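Local atomic coordinates of putative DNA binding protein (Bacteroides thetaiotaomicron VPI-5482, PDB entry 3HTN), a protein that binds a metal ion, nickel in this crystal, in its PCC (DUF296) domain and may bind DNA. Residues A31-C36 and V92-H97; K39-G44 and F123-Y128; I85-E90 and R131-Y136. All coordinates share one frame; numbering follows the deposited sequence.

Contact 1. Residues A31-C36 and V92-H97; sequences ALNAFC and VYLHLH
Apolar packing carries most of this contact, in which helix 28-39 lies against one face of strand 91-101. The axes of the two segments approach to 8.7 Å, and their directions differ by 138°. Leu-32 and Cys-36, one helical turn apart, both point toward the strand, which answers with every second residue: Val-92, Leu-94 and Leu-96. Leu-32 works through two atoms: its CB meets Leu-94 CD1 at 3.9 Å, while CD1 crosses obliquely to Leu-96 CD1 at 4.1 Å. Cys-36 CB rests on both methyl branches of Val-92, the nearer being CG1 at 3.9 Å, and its SG lies 4.2 Å from Leu-94 CD2.

The polar part centres on Asn-33. Its CG is anti to the carbonyl carbon (chi1 -84°), and the amide slides past the Leu-94 side chain in the opposite direction, bringing OD1 to 3.4 Å from Leu-94 CG. A water donates to Asn-33 OD1 at 2.8 Å and to Val-92 O, and accepts from Leu-94 N at 2.8 Å; ND2 is bonded back to Val-29 O in the helix.

Metal binding belongs to the other face of the strand, where His-95 and His-97 each give NE2 to the nickel ion. The alternation thus separates two chemistries: aliphatic side chains and one water-bridged amide hold the helix, while the alternating His-95 and His-97 serve the metal.

Contact 2. Residues K39-G44 and F123-Y128; sequences KGILSG and FVVEDY
The Tyr-128 ring carries Gly-44 CA over one face: this carbon stands 3.4 Å from the ring centroid and 13° off the normal, a CH-pi contact. At the edge, near the ring plane, Ser-43 OG lies 3.4 Å from Tyr-128 CD2, and Glu-126 OE2, which pairs with Lys-17 of the second subunit, is also in plane. Ser-43 OG itself bonds to Glu-130 O. CG of Tyr-128 lies anti to the carbonyl carbon (chi1 -61°), which directs the ring back over the glycine. Tyr-128 N donates to Ser-43 O at 3.0 Å, with an N-H...O angle of 164°, from above the carbonyl plane. A water joins Tyr-128 OH to Gly-44 O. An alanine at Tyr-128 would remove the ring and hydroxyl, and would probably loosen the packing over Gly-44 and disturb the water held at Gly-44 O.

Here the loop after helix 28-39, which ends in a Schellman motif at Gly-40, enters the antiparallel sheet. Gly-44 and Asp-127 form an antiparallel non-hydrogen-bonded pair between strands 44-52 and 120-127. Gly-44 CA makes a CA-H...O contact of 3.0 Å with Glu-126 O; a side chain on Gly-44 would clash with that oxygen. Ile-41 CD1 packs on Val-125 CG1 at 3.7 Å, and its CG1 and CG2 lie across the Asp-127 carboxylate. Two waters donate to that carboxylate, linking OD2 to Lys-39 O and OD1 to Leu-42 N, while OD1 also accepts from Ser-129 N.

Contact 3. Residues I85-E90 and R131-Y136; sequences ISSMNE and RISRTY. With SO4 (sulfate ion), chain G.
The end of strand 76-88 and the turn after it meet the segment leading into strand 133-137 around a bound sulfate, probably from the crystallisation liquor. Ser-87 N donates to Ile-132 O at 2.8 Å, nearly along the C=O axis. Ser-133 CA adds a CA-H...O contact to Ser-87 O. Ser-87 OG and Ser-133 OG both donate to sulfate O4, the latter at 2.7 Å. Arg-131, extended from CG to NE, meets O3 edge-on with NH1 and NH2, at 3.1 and 3.0 Å from that oxygen. Glu-90 N donates to O2 at 2.6 Å and Asn-89 N weakly to O1, so side chains and backbone N-H groups together grip the anion.

On Ser-86, OG accepts from Arg-134 NE at 2.9 Å, close to the guanidinium plane, and a water joins OG to Arg-134 NH2. This bond helps fix the guanidinium, whose NH1 forms a salt bridge with Glu-122 of the second subunit. Selenomethionine Met-88 crosses Arg-134 at about a right angle, SE lying 4.0 Å from Arg-134 CB.

The two strand segments run at 56° to each other. Strand 133-137 pairs with strand 142-146 in a separate two-stranded sheet, while strand 76-88 stays in the main sheet beside strand 91-101, whose Tyr-93 touches Ser-86, Met-88 and Arg-134.

How the contacts relate
The centres of contacts 1 and 2 are about 9 Å apart; that of contact 3 lies about 12 Å from contact 1 and about 13 Å from contact 2. Along the chain the segments run 31-36, 39-44, 85-90, 92-97, 123-128 and 131-136, so each pair of contacts interleaves. At the helix end Cys-36 O probably accepts from Ile-41 N. Ile-85 is common ground: its side chain packs on Cys-36, Leu-94 and Val-125, and its N probably bonds to Gly-44 O. All three touch the second subunit and together join helix, main sheet and C-terminal hairpin; contact 1 holds the metal ligands His-95 and His-97, and in contact 3 the Arg-134 side chain comes within about 4 Å of that of His-95.

Contact 1. Residues A31-C36 and V92-H97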
# COMPACT_ATOMS: atom_id res chain seq x y z
N ALA A 31 -19.65 -3.40 -1.85
CA ALA A 31 -19.44 -4.54 -0.97
C ALA A 31 -18.69 -4.15 0.30
O ALA A 31 -19.06 -4.55 1.40
CB ALA A 31 -18.73 -5.68 -1.69
N LEU A 32 -17.63 -3.39 0.15
CA LEU A 32 -16.87 -2.96 1.34
C LEU A 32 -17.70 -2.08 2.25
O LEU A 32 -17.61 -2.20 3.48
CB LEU A 32 -15.56 -2.27 0.95
CG LEU A 32 -14.51 -3.19 0.32
CD1 LEU A 32 -13.42 -2.37 -0.37
CD2 LEU A 32 -13.86 -4.15 1.33
N ASN A 33 -18.49 -1.18 1.67
CA ASN A 33 -19.40 -0.35 2.46
C ASN A 33 -20.33 -1.24 3.27
O ASN A 33 -20.44 -1.10 4.49
CB ASN A 33 -20.22 0.60 1.58
CG ASN A 33 -19.48 1.88 1.25
OD1 ASN A 33 -19.35 2.77 2.09
ND2 ASN A 33 -19.02 2.00 0.02
N ALA A 34 -20.95 -2.20 2.58
CA ALA A 34 -21.91 -3.12 3.20
C ALA A 34 -21.26 -3.94 4.33
O ALA A 34 -21.89 -4.15 5.38
CB ALA A 34 -22.49 -4.04 2.14
N PHE A 35 -20.02 -4.37 4.11
CA PHE A 35 -19.29 -5.08 5.13
C PHE A 35 -19.09 -4.26 6.40
O PHE A 35 -19.36 -4.72 7.49
CB PHE A 35 -17.93 -5.51 4.61
CG PHE A 35 -17.16 -6.26 5.62
CD1 PHE A 35 -17.47 -7.56 5.86
CD2 PHE A 35 -16.19 -5.64 6.39
CE1 PHE A 35 -16.83 -8.27 6.84
CE2 PHE A 35 -15.57 -6.32 7.38
CZ PHE A 35 -15.87 -7.64 7.59
N CYS A 36 -18.59 -3.05 6.23
CA CYS A 36 -18.35 -2.16 7.35
C CYS A 36 -19.64 -1.83 8.08
O CYS A 36 -19.66 -1.75 9.31
CB CYS A 36 -17.67 -0.87 6.89
SG CYS A 36 -16.01 -1.10 6.25
N VAL A 92 -21.47 4.87 7.10
CA VAL A 92 -20.08 4.53 6.85
C VAL A 92 -19.57 5.48 5.76
O VAL A 92 -20.27 5.74 4.78
CB VAL A 92 -19.92 3.05 6.40
CG1 VAL A 92 -18.52 2.77 5.82
CG2 VAL A 92 -20.24 2.10 7.55
N TYR A 93 -18.33 5.96 5.92
CA TYR A 93 -17.67 6.77 4.90
C TYR A 93 -16.36 6.09 4.56
O TYR A 93 -15.51 5.91 5.43
CB TYR A 93 -17.41 8.18 5.42
CG TYR A 93 -16.93 9.09 4.32
CD1 TYR A 93 -15.58 9.24 4.04
CD2 TYR A 93 -17.83 9.79 3.54
CE1 TYR A 93 -15.14 10.07 3.04
CE2 TYR A 93 -17.39 10.63 2.51
CZ TYR A 93 -16.04 10.77 2.27
OH TYR A 93 -15.59 11.59 1.26
N LEU A 94 -16.23 5.66 3.31
CA LEU A 94 -15.00 5.06 2.82
C LEU A 94 -14.26 6.05 1.94
O LEU A 94 -14.87 6.71 1.11
CB LEU A 94 -15.29 3.82 2.00
CG LEU A 94 -15.99 2.69 2.71
CD1 LEU A 94 -16.05 1.47 1.79
CD2 LEU A 94 -15.28 2.39 3.99
N HIS A 95 -12.95 6.17 2.12
CA HIS A 95 -12.09 6.94 1.26
C HIS A 95 -11.02 5.97 0.76
O HIS A 95 -10.17 5.57 1.53
CB HIS A 95 -11.49 8.12 2.02
CG HIS A 95 -10.71 9.06 1.16
ND1 HIS A 95 -9.79 9.93 1.69
CD2 HIS A 95 -10.67 9.22 -0.18
CE1 HIS A 95 -9.23 10.62 0.70
NE2 HIS A 95 -9.77 10.23 -0.44
N LEU A 96 -11.13 5.60 -0.51
CA LEU A 96 -10.33 4.55 -1.10
C LEU A 96 -9.64 5.07 -2.33
O LEU A 96 -10.27 5.69 -3.18
CB LEU A 96 -11.23 3.37 -1.50
CG LEU A 96 -12.15 2.78 -0.42
CD1 LEU A 96 -13.00 1.64 -0.99
CD2 LEU A 96 -11.33 2.34 0.80
N HIS A 97 -8.34 4.82 -2.42
CA HIS A 97 -7.58 5.04 -3.62
C HIS A 97 -7.08 3.70 -4.15
O HIS A 97 -7.11 2.68 -3.45
CB HIS A 97 -6.42 6.00 -3.35
CG HIS A 97 -6.81 7.43 -3.15
ND1 HIS A 97 -5.91 8.46 -3.24
CD2 HIS A 97 -8.02 8.00 -2.91
CE1 HIS A 97 -6.55 9.60 -3.04
NE2 HIS A 97 -7.83 9.36 -2.90
O HOH W 1 -18.70 5.46 1.92

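Contact 2. Residues K39-G44 and F123-Y128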
# COMPACT_ATOMS: atom_id res chain seq x y z
N LYS A 39 -20.72 -4.91 10.13
CA LYS A 39 -19.86 -5.10 11.30
C LYS A 39 -19.79 -3.89 12.22
O LYS A 39 -19.13 -3.95 13.25
CB LYS A 39 -18.47 -5.57 10.88
CG LYS A 39 -18.46 -6.91 10.14
CD LYS A 39 -19.01 -8.02 11.04
CE LYS A 39 -18.96 -9.37 10.43
NZ LYS A 39 -19.54 -10.38 11.38
N GLY A 40 -20.52 -2.83 11.89
CA GLY A 40 -20.56 -1.63 12.72
C GLY A 40 -19.21 -0.96 12.88
O GLY A 40 -18.91 -0.43 13.95
N ILE A 41 -18.40 -0.98 11.82
CA ILE A 41 -17.04 -0.45 11.92
C ILE A 41 -17.12 1.07 11.82
O ILE A 41 -17.61 1.62 10.84
CB ILE A 41 -16.13 -1.00 10.84
CG1 ILE A 41 -16.02 -2.52 11.00
CG2 ILE A 41 -14.78 -0.37 10.96
CD1 ILE A 41 -15.20 -3.21 9.94
N LEU A 42 -16.65 1.74 12.86
CA LEU A 42 -16.73 3.19 12.96
C LEU A 42 -15.56 3.88 12.27
O LEU A 42 -15.72 4.98 11.73
CB LEU A 42 -16.77 3.58 14.44
CG LEU A 42 -17.89 2.97 15.28
CD1 LEU A 42 -17.72 3.38 16.72
CD2 LEU A 42 -19.23 3.41 14.72
N SER A 43 -14.39 3.27 12.37
CA SER A 43 -13.19 3.74 11.71
C SER A 43 -12.24 2.57 11.56
O SER A 43 -12.40 1.53 12.23
CB SER A 43 -12.53 4.90 12.46
OG SER A 43 -11.95 4.46 13.67
N GLY A 44 -11.28 2.73 10.66
CA GLY A 44 -10.39 1.64 10.35
C GLY A 44 -9.67 1.84 9.05
O GLY A 44 -9.67 2.93 8.49
N PHE A 123 -9.14 -8.59 0.66
CA PHE A 123 -8.97 -7.34 1.38
C PHE A 123 -8.84 -7.56 2.86
O PHE A 123 -9.42 -8.51 3.39
CB PHE A 123 -10.14 -6.39 1.08
CG PHE A 123 -10.27 -6.11 -0.37
CD1 PHE A 123 -9.44 -5.17 -0.97
CD2 PHE A 123 -11.12 -6.84 -1.17
CE1 PHE A 123 -9.49 -4.96 -2.32
CE2 PHE A 123 -11.17 -6.61 -2.52
CZ PHE A 123 -10.35 -5.69 -3.10
N VAL A 124 -8.02 -6.75 3.51
CA VAL A 124 -7.87 -6.78 4.96
C VAL A 124 -8.52 -5.50 5.48
O VAL A 124 -8.15 -4.39 5.06
CB VAL A 124 -6.40 -6.85 5.39
CG1 VAL A 124 -6.30 -6.89 6.93
CG2 VAL A 124 -5.72 -8.10 4.79
N VAL A 125 -9.50 -5.67 6.36
CA VAL A 125 -10.23 -4.54 6.97
C VAL A 125 -9.88 -4.52 8.44
O VAL A 125 -10.15 -5.51 9.13
CB VAL A 125 -11.73 -4.66 6.81
CG1 VAL A 125 -12.46 -3.47 7.50
CG2 VAL A 125 -12.11 -4.75 5.35
N GLU A 126 -9.22 -3.47 8.91
CA GLU A 126 -8.91 -3.31 10.32
C GLU A 126 -9.96 -2.43 10.94
O GLU A 126 -10.29 -1.38 10.40
CB GLU A 126 -7.55 -2.69 10.55
CG GLU A 126 -7.19 -2.63 12.04
CD GLU A 126 -5.79 -2.13 12.32
OE1 GLU A 126 -5.00 -1.96 11.36
OE2 GLU A 126 -5.49 -1.89 13.51
N ASP A 127 -10.44 -2.84 12.10
CA ASP A 127 -11.43 -2.12 12.88
C ASP A 127 -10.72 -1.44 14.05
O ASP A 127 -10.12 -2.10 14.89
CB ASP A 127 -12.46 -3.12 13.39
CG ASP A 127 -13.56 -2.49 14.19
OD1 ASP A 127 -13.64 -1.26 14.35
OD2 ASP A 127 -14.37 -3.29 14.71
N TYR A 128 -10.75 -0.10 14.06
CA TYR A 128 -10.15 0.67 15.14
C TYR A 128 -11.00 0.74 16.40
O TYR A 128 -10.49 1.14 17.43
CB TYR A 128 -9.83 2.09 14.71
CG TYR A 128 -8.85 2.24 13.57
CD1 TYR A 128 -7.88 1.29 13.29
CD2 TYR A 128 -8.86 3.40 12.80
CE1 TYR A 128 -6.98 1.47 12.25
CE2 TYR A 128 -7.97 3.58 11.77
CZ TYR A 128 -7.04 2.62 11.50
OH TYR A 128 -6.16 2.81 10.48
O HOH W 2 -16.34 -5.01 14.01
O HOH W 3 -15.58 0.23 15.07
O HOH W 4 -7.10 4.78 8.75

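Contact 3. Residues I85-E90 and R131-Y136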
# COMPACT_ATOMS: atom_id res chain seq x y z
N ILE A 85 -11.62 4.17 6.75
CA ILE A 85 -13.00 4.09 7.13
C ILE A 85 -13.19 5.13 8.20
O ILE A 85 -12.34 5.32 9.09
CB ILE A 85 -13.34 2.71 7.78
CG1 ILE A 85 -12.96 1.55 6.84
CG2 ILE A 85 -14.81 2.65 8.20
CD1 ILE A 85 -12.79 0.21 7.56
N SER A 86 -14.33 5.81 8.12
CA SER A 86 -14.73 6.81 9.10
C SER A 86 -16.25 6.85 9.04
O SER A 86 -16.87 5.98 8.42
CB SER A 86 -14.05 8.16 8.79
OG SER A 86 -14.28 8.59 7.46
N SER A 87 -16.88 7.85 9.67
CA SER A 87 -18.32 8.04 9.52
C SER A 87 -18.63 9.46 9.07
O SER A 87 -17.87 10.39 9.33
CB SER A 87 -19.07 7.75 10.83
OG SER A 87 -18.61 8.59 11.86
N MSE A 88 -19.74 9.58 8.36
CA MSE A 88 -20.28 10.86 7.96
C MSE A 88 -21.79 10.75 7.80
O MSE A 88 -22.28 9.78 7.23
CB MSE A 88 -19.61 11.29 6.66
CG MSE A 88 -19.92 12.67 6.22
SE MSE A 88 -18.63 13.30 4.90
CE MSE A 88 -18.90 15.05 5.50
N ASN A 89 -22.52 11.75 8.30
CA ASN A 89 -23.98 11.82 8.15
C ASN A 89 -24.68 10.50 8.46
O ASN A 89 -25.45 9.98 7.63
CB ASN A 89 -24.34 12.28 6.72
N GLU A 90 -24.35 9.94 9.63
CA GLU A 90 -24.90 8.68 10.12
C GLU A 90 -24.62 7.44 9.24
O GLU A 90 -25.35 6.44 9.32
CB GLU A 90 -26.41 8.85 10.35
N ARG A 131 -14.55 6.19 17.08
CA ARG A 131 -15.22 7.10 16.16
C ARG A 131 -14.22 8.02 15.48
O ARG A 131 -13.33 8.53 16.14
CB ARG A 131 -16.24 7.96 16.91
CG ARG A 131 -16.84 9.15 16.15
CD ARG A 131 -17.85 9.88 17.01
NE ARG A 131 -18.40 11.05 16.34
CZ ARG A 131 -19.36 11.02 15.41
NH1 ARG A 131 -19.87 9.86 15.02
NH2 ARG A 131 -19.81 12.16 14.88
N ILE A 132 -14.35 8.19 14.17
CA ILE A 132 -13.62 9.24 13.42
C ILE A 132 -14.63 9.75 12.41
O ILE A 132 -15.14 8.98 11.60
CB ILE A 132 -12.37 8.76 12.67
CG1 ILE A 132 -11.34 8.16 13.63
CG2 ILE A 132 -11.74 9.94 11.92
CD1 ILE A 132 -10.10 7.62 12.93
N SER A 133 -14.95 11.03 12.49
CA SER A 133 -15.93 11.66 11.62
C SER A 133 -15.23 12.56 10.62
O SER A 133 -13.99 12.57 10.50
CB SER A 133 -16.96 12.45 12.44
OG SER A 133 -18.06 12.93 11.65
N ARG A 134 -16.05 13.28 9.86
CA ARG A 134 -15.58 14.18 8.85
C ARG A 134 -16.49 15.35 8.72
O ARG A 134 -17.68 15.28 9.05
CB ARG A 134 -15.58 13.47 7.52
CG ARG A 134 -14.44 12.51 7.42
CD ARG A 134 -14.34 12.05 6.07
NE ARG A 134 -13.42 10.95 5.96
CZ ARG A 134 -12.18 11.03 5.50
NH1 ARG A 134 -11.67 12.16 5.15
NH2 ARG A 134 -11.47 9.91 5.38
N THR A 135 -15.93 16.43 8.19
CA THR A 135 -16.68 17.65 7.96
C THR A 135 -16.36 18.14 6.58
O THR A 135 -15.17 18.24 6.21
CB THR A 135 -16.29 18.71 8.98
OG1 THR A 135 -16.72 18.25 10.26
CG2 THR A 135 -16.94 20.08 8.68
N TYR A 136 -17.39 18.45 5.81
CA TYR A 136 -17.21 19.00 4.47
C TYR A 136 -16.70 20.42 4.61
O TYR A 136 -17.30 21.25 5.28
CB TYR A 136 -18.52 18.95 3.69
CG TYR A 136 -18.48 19.53 2.30
CD1 TYR A 136 -18.04 18.78 1.22
CD2 TYR A 136 -18.89 20.81 2.06
CE1 TYR A 136 -18.02 19.32 -0.07
CE2 TYR A 136 -18.89 21.34 0.79
CZ TYR A 136 -18.44 20.58 -0.28
OH TYR A 136 -18.44 21.10 -1.55
S SO4 G . -21.41 11.15 11.72
O1 SO4 G . -21.71 12.45 11.06
O2 SO4 G . -22.09 10.07 10.96
O3 SO4 G . -21.93 11.14 13.09
O4 SO4 G . -19.97 10.98 11.90
O HOH W 5 -13.01 7.23 5.50
O HOH W 6 -16.87 6.97 13.23
O HOH W 7 -19.18 7.00 14.85